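Side-chain contacts in 3-oxoacyl-(acyl-carrier protein) synthase II (Thermus thermophilus, PDB 1J3N), which probably catalyses the condensation of a growing acyl chain with malonyl units carried by acyl-carrier protein, the elongation step of fatty acid synthesis: residues 57-62 with 78-83; 171-176 with 285-290. All coordinates share one frame; numbering follows the deposited sequence.

Contact 1: 57-62 with 78-83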
loop_
_atom_site.group_PDB
_atom_site.type_symbol
_atom_site.label_atom_id
_atom_site.label_comp_id
_atom_site.label_asym_id
_atom_site.label_seq_id
_atom_site.Cartn_x
_atom_site.Cartn_y
_atom_site.Cartn_z
ATOM N N GLY A 57 13.950 23.304 3.209
ATOM C CA GLY A 57 14.100 24.179 4.359
ATOM C C GLY A 57 13.137 25.350 4.300
ATOM O O GLY A 57 12.878 26.007 5.310
ATOM N N ALA A 58 12.596 25.610 3.114
ATOM C CA ALA A 58 11.649 26.706 2.937
ATOM C C ALA A 58 10.242 26.280 3.356
ATOM O O ALA A 58 9.351 27.117 3.512
ATOM C CB ALA A 58 11.645 27.171 1.471
ATOM N N TYR A 59 10.050 24.977 3.541
ATOM C CA TYR A 59 8.748 24.444 3.935
ATOM C C TYR A 59 8.762 23.782 5.304
ATOM O O TYR A 59 7.815 23.930 6.079
ATOM C CB TYR A 59 8.264 23.432 2.892
ATOM C CG TYR A 59 7.966 24.060 1.557
ATOM C CD1 TYR A 59 6.714 24.617 1.293
ATOM C CD2 TYR A 59 8.951 24.148 0.572
ATOM C CE1 TYR A 59 6.449 25.252 0.080
ATOM C CE2 TYR A 59 8.698 24.781 -0.639
ATOM C CZ TYR A 59 7.447 25.331 -0.876
ATOM O OH TYR A 59 7.201 25.979 -2.063
ATOM N N LEU A 60 9.838 23.058 5.597
ATOM C CA LEU A 60 9.966 22.350 6.864
ATOM C C LEU A 60 11.100 22.913 7.717
ATOM O O LEU A 60 11.928 23.685 7.237
ATOM C CB LEU A 60 10.223 20.865 6.592
ATOM C CG LEU A 60 9.425 20.266 5.430
ATOM C CD1 LEU A 60 9.777 18.800 5.258
ATOM C CD2 LEU A 60 7.941 20.438 5.689
ATOM N N ASP A 61 11.129 22.527 8.988
ATOM C CA ASP A 61 12.182 22.976 9.895
ATOM C C ASP A 61 13.440 22.230 9.472
ATOM O O ASP A 61 13.502 21.011 9.594
ATOM C CB ASP A 61 11.833 22.612 11.340
ATOM C CG ASP A 61 10.493 23.171 11.774
ATOM O OD1 ASP A 61 10.376 24.409 11.905
ATOM O OD2 ASP A 61 9.553 22.370 11.977
ATOM N N ARG A 62 14.435 22.954 8.971
ATOM C CA ARG A 62 15.673 22.329 8.515
ATOM C C ARG A 62 16.274 21.347 9.517
ATOM O O ARG A 62 16.983 20.415 9.135
ATOM C CB ARG A 62 16.711 23.400 8.161
ATOM C CG ARG A 62 16.365 24.211 6.921
ATOM C CD ARG A 62 17.524 25.103 6.497
ATOM N NE ARG A 62 17.275 25.763 5.218
ATOM C CZ ARG A 62 16.322 26.669 5.015
ATOM N NH1 ARG A 62 15.524 27.028 6.011
ATOM N NH2 ARG A 62 16.167 27.214 3.815
ATOM N N ALA A 78 4.171 18.789 -0.775
ATOM C CA ALA A 78 2.982 18.758 -1.630
ATOM C C ALA A 78 1.710 18.904 -0.805
ATOM O O ALA A 78 0.773 19.583 -1.215
ATOM C CB ALA A 78 2.938 17.465 -2.439
ATOM N N ALA A 79 1.678 18.265 0.361
ATOM C CA ALA A 79 0.512 18.354 1.233
ATOM C C ALA A 79 0.315 19.790 1.710
ATOM O O ALA A 79 -0.817 20.271 1.766
ATOM C CB ALA A 79 0.672 17.407 2.434
ATOM N N GLN A 80 1.404 20.478 2.056
ATOM C CA GLN A 80 1.303 21.871 2.498
ATOM C C GLN A 80 0.761 22.717 1.347
ATOM O O GLN A 80 -0.173 23.503 1.520
ATOM C CB GLN A 80 2.669 22.413 2.944
ATOM C CG GLN A 80 2.593 23.803 3.588
ATOM C CD GLN A 80 3.921 24.277 4.162
ATOM O OE1 GLN A 80 4.713 23.483 4.674
ATOM N NE2 GLN A 80 4.160 25.582 4.096
ATOM N N LEU A 81 1.351 22.551 0.167
ATOM C CA LEU A 81 0.907 23.281 -1.016
ATOM C C LEU A 81 -0.570 22.981 -1.286
ATOM O O LEU A 81 -1.338 23.865 -1.670
ATOM C CB LEU A 81 1.747 22.881 -2.236
ATOM C CG LEU A 81 3.253 23.198 -2.237
ATOM C CD1 LEU A 81 3.885 22.665 -3.511
ATOM C CD2 LEU A 81 3.469 24.699 -2.134
ATOM N N ALA A 82 -0.967 21.729 -1.075
ATOM C CA ALA A 82 -2.351 21.315 -1.305
ATOM C C ALA A 82 -3.314 22.031 -0.353
ATOM O O ALA A 82 -4.329 22.596 -0.779
ATOM C CB ALA A 82 -2.477 19.807 -1.134
ATOM N N LEU A 83 -2.995 22.001 0.936
ATOM C CA LEU A 83 -3.829 22.652 1.933
ATOM C C LEU A 83 -3.902 24.146 1.666
ATOM O O LEU A 83 -4.968 24.753 1.785
ATOM C CB LEU A 83 -3.270 22.409 3.331
ATOM C CG LEU A 83 -3.450 21.004 3.898
ATOM C CD1 LEU A 83 -2.735 20.923 5.244
ATOM C CD2 LEU A 83 -4.942 20.706 4.061
#

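Contact 2: 171-176 with 285-290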
loop_
_atom_site.group_PDB
_atom_site.type_symbol
_atom_site.label_atom_id
_atom_site.label_comp_id
_atom_site.label_asym_id
_atom_site.label_seq_id
_atom_site.Cartn_x
_atom_site.Cartn_y
_atom_site.Cartn_z
ATOM N N ALA A 171 -9.135 6.935 -1.636
ATOM C CA ALA A 171 -9.547 8.043 -0.770
ATOM C C ALA A 171 -10.970 8.377 -1.175
ATOM O O ALA A 171 -11.797 8.737 -0.343
ATOM C CB ALA A 171 -8.639 9.264 -0.974
ATOM N N LEU A 172 -11.245 8.260 -2.471
ATOM C CA LEU A 172 -12.589 8.499 -2.985
ATOM C C LEU A 172 -13.545 7.601 -2.213
ATOM O O LEU A 172 -14.575 8.056 -1.716
ATOM C CB LEU A 172 -12.670 8.143 -4.474
ATOM C CG LEU A 172 -14.074 8.037 -5.089
ATOM C CD1 LEU A 172 -14.738 9.414 -5.149
ATOM C CD2 LEU A 172 -13.969 7.448 -6.490
ATOM N N ARG A 173 -13.188 6.324 -2.109
ATOM C CA ARG A 173 -14.018 5.338 -1.411
ATOM C C ARG A 173 -14.193 5.676 0.057
ATOM O O ARG A 173 -15.281 5.570 0.601
ATOM C CB ARG A 173 -13.405 3.943 -1.539
ATOM C CG ARG A 173 -13.348 3.428 -2.960
ATOM C CD ARG A 173 -14.704 3.509 -3.661
ATOM N NE ARG A 173 -14.664 2.825 -4.952
ATOM C CZ ARG A 173 -15.364 3.187 -6.022
ATOM N NH1 ARG A 173 -16.171 4.241 -5.972
ATOM N NH2 ARG A 173 -15.255 2.495 -7.149
ATOM N N MET A 174 -13.091 6.067 0.685
ATOM C CA MET A 174 -13.053 6.448 2.083
ATOM C C MET A 174 -14.086 7.544 2.381
ATOM O O MET A 174 -14.771 7.507 3.407
ATOM C CB MET A 174 -11.643 6.942 2.395
ATOM C CG MET A 174 -11.213 6.917 3.839
ATOM S SD MET A 174 -9.481 7.492 3.892
ATOM C CE MET A 174 -8.605 6.001 3.538
ATOM N N ILE A 175 -14.191 8.534 1.499
ATOM C CA ILE A 175 -15.161 9.606 1.717
ATOM C C ILE A 175 -16.579 9.136 1.357
ATOM O O ILE A 175 -17.526 9.411 2.086
ATOM C CB ILE A 175 -14.797 10.885 0.895
ATOM C CG1 ILE A 175 -13.404 11.395 1.311
ATOM C CG2 ILE A 175 -15.832 11.975 1.146
ATOM C CD1 ILE A 175 -12.910 12.595 0.519
ATOM N N GLN A 176 -16.726 8.420 0.243
ATOM C CA GLN A 176 -18.045 7.921 -0.165
ATOM C C GLN A 176 -18.649 7.014 0.908
ATOM O O GLN A 176 -19.861 7.010 1.124
ATOM C CB GLN A 176 -17.955 7.120 -1.466
ATOM C CG GLN A 176 -17.499 7.889 -2.691
ATOM C CD GLN A 176 -17.465 7.009 -3.929
ATOM O OE1 GLN A 176 -16.891 5.919 -3.909
ATOM N NE2 GLN A 176 -18.079 7.478 -5.015
ATOM N N LEU A 285 -15.594 3.934 -16.360
ATOM C CA LEU A 285 -16.769 4.503 -17.008
ATOM C C LEU A 285 -18.030 3.993 -16.315
ATOM O O LEU A 285 -18.920 4.773 -15.988
ATOM C CB LEU A 285 -16.798 4.138 -18.498
ATOM C CG LEU A 285 -15.707 4.790 -19.362
ATOM C CD1 LEU A 285 -15.782 4.249 -20.785
ATOM C CD2 LEU A 285 -15.872 6.298 -19.351
ATOM N N LYS A 286 -18.101 2.683 -16.094
ATOM C CA LYS A 286 -19.245 2.068 -15.420
ATOM C C LYS A 286 -19.433 2.654 -14.018
ATOM O O LYS A 286 -20.543 3.004 -13.626
ATOM C CB LYS A 286 -19.044 0.548 -15.312
ATOM C CG LYS A 286 -19.116 -0.211 -16.641
ATOM C CD LYS A 286 -18.724 -1.684 -16.467
ATOM C CE LYS A 286 -18.972 -2.510 -17.732
ATOM N NZ LYS A 286 -18.184 -2.056 -18.917
ATOM N N ASP A 287 -18.342 2.754 -13.264
ATOM C CA ASP A 287 -18.397 3.304 -11.908
ATOM C C ASP A 287 -18.910 4.761 -11.907
ATOM O O ASP A 287 -19.673 5.159 -11.022
ATOM C CB ASP A 287 -17.002 3.217 -11.265
ATOM C CG ASP A 287 -16.984 3.700 -9.827
ATOM O OD1 ASP A 287 -17.770 3.178 -9.008
ATOM O OD2 ASP A 287 -16.175 4.600 -9.515
ATOM N N ALA A 288 -18.508 5.548 -12.902
ATOM C CA ALA A 288 -18.951 6.942 -12.986
ATOM C C ALA A 288 -20.331 7.060 -13.634
ATOM O O ALA A 288 -20.947 8.127 -13.627
ATOM C CB ALA A 288 -17.946 7.760 -13.765
ATOM N N GLY A 289 -20.808 5.961 -14.204
ATOM C CA GLY A 289 -22.118 5.962 -14.830
ATOM C C GLY A 289 -22.203 6.720 -16.137
ATOM O O GLY A 289 -23.243 7.293 -16.449
ATOM N N ILE A 290 -21.120 6.730 -16.907
ATOM C CA ILE A 290 -21.124 7.430 -18.188
ATOM C C ILE A 290 -20.730 6.511 -19.334
ATOM O O ILE A 290 -20.120 5.459 -19.127
ATOM C CB ILE A 290 -20.170 8.656 -18.185
ATOM C CG1 ILE A 290 -18.713 8.197 -18.233
ATOM C CG2 ILE A 290 -20.423 9.503 -16.948
ATOM C CD1 ILE A 290 -18.273 7.440 -17.026
HETATM O O HOH W 1 -17.779 6.587 -8.006
#

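Contact 1: 57-62 with 78-83
Tyr59 meets helix 70-86 through CD1 and CE1 of its ring, and the apolar part of the contact packs at CE1, which lies 3.8 Å from CD2 of Leu81. That methyl approaches the ring obliquely and also stands 3.9 Å from Tyr59 OH, the two side chains running at about a right angle. Gln80 takes the other end. Its NE2 sits near the ring plane, at the edge, 3.9 Å from Tyr59 CD1, and the amide is turned 71° from the ring. This is van der Waals contact, made possible because the Gln80 chain leaves with CG anti to its backbone N (chi1 -172°) and stays extended. Tyr59 O and Gln80 OE1, both acceptors, are 3.4 Å apart, probably tolerated because Arg147 donates to OE1 and, weakly, to Tyr59 O. Gln80 NE2 is bonded to Glu84. The looser side faces solvent: all three touching residues are partly exposed, and Ala58 and Asp61 of the loop are exposed. Replacing Tyr59 with a serine would probably open a gap beside Leu81 CD2 and leave the Gln80 amide without its ring-edge neighbour. Tyr59 brings the loop between strand 48-50 and helix 62-65 against helix 70-86, whose Ala78 and Ala82 pack on strand 232-240, while Ala79 reaches both strand 182-189 and helix 139-148.

Contact 2: 171-176 with 285-290
Asp287 OD2 is gripped by three groups: NH2 of Arg173, the backbone N of Phe258, and a water that donates to it from 3.0 Å. The salt bridge to Arg173 is forked but loose. Arg173 NH2 approaches Asp287 OD1 at 3.2 Å with an N-H...O angle of 151°, and Asp287 OD2 at 3.3 Å, both weak bonds. The carboxylate stands at the guanidinium edge with its carbon in the guanidinium plane, yet the two planes are 87° apart, so one nitrogen faces both oxygens instead of two nitrogens pairing with two oxygens. Gln176 holds the other terminal nitrogen: Arg173 NH1 donates to Gln176 OE1 over 2.8 Å, reaching a lone pair of OE1 in the carbonyl plane, and OE1 lies in the guanidinium plane. The Arg173 chain is bent at chi2 (-52°), which helps bring its end alongside Gln176, one helical turn on. The water closes the arrangement, accepting from Gln176 NE2 at 3.1 Å and weakly from Arg173 NH1. Glu179 of the second subunit also forms a salt bridge with Arg173 NH2, so the cation probably has its charge shared between two carboxylates. Helix 275-288 ends in a Schellman motif at Gly289, just beyond Asp287. Strand 253-262 mediates between the helices: Leu172 and Arg173 of helix 163-176 rest on its Phe258, and Ala288 packs on its Val256.

In the fold
Contacts 1 and 2 are separate: their centres are 30 Å apart, and their nearest atoms about 12 Å. Each centre is about 19 Å from that of the chain. They follow one another in sequence, contact 1 closing within the N-terminal half of the ketoacyl synthase and contact 2 joining that half to the C-terminal one. The link between them is the large mixed sheet, since strands 182-189 and 232-240 receive side chains of 78-83 and of 171-176. Contact 2 alone reaches the second subunit. In condensing enzymes of the thiolase family the nucleophilic cysteine lies at the start of a buried helix; if helix 163-176 is its equivalent, contact 2 sits at the end remote from the active site.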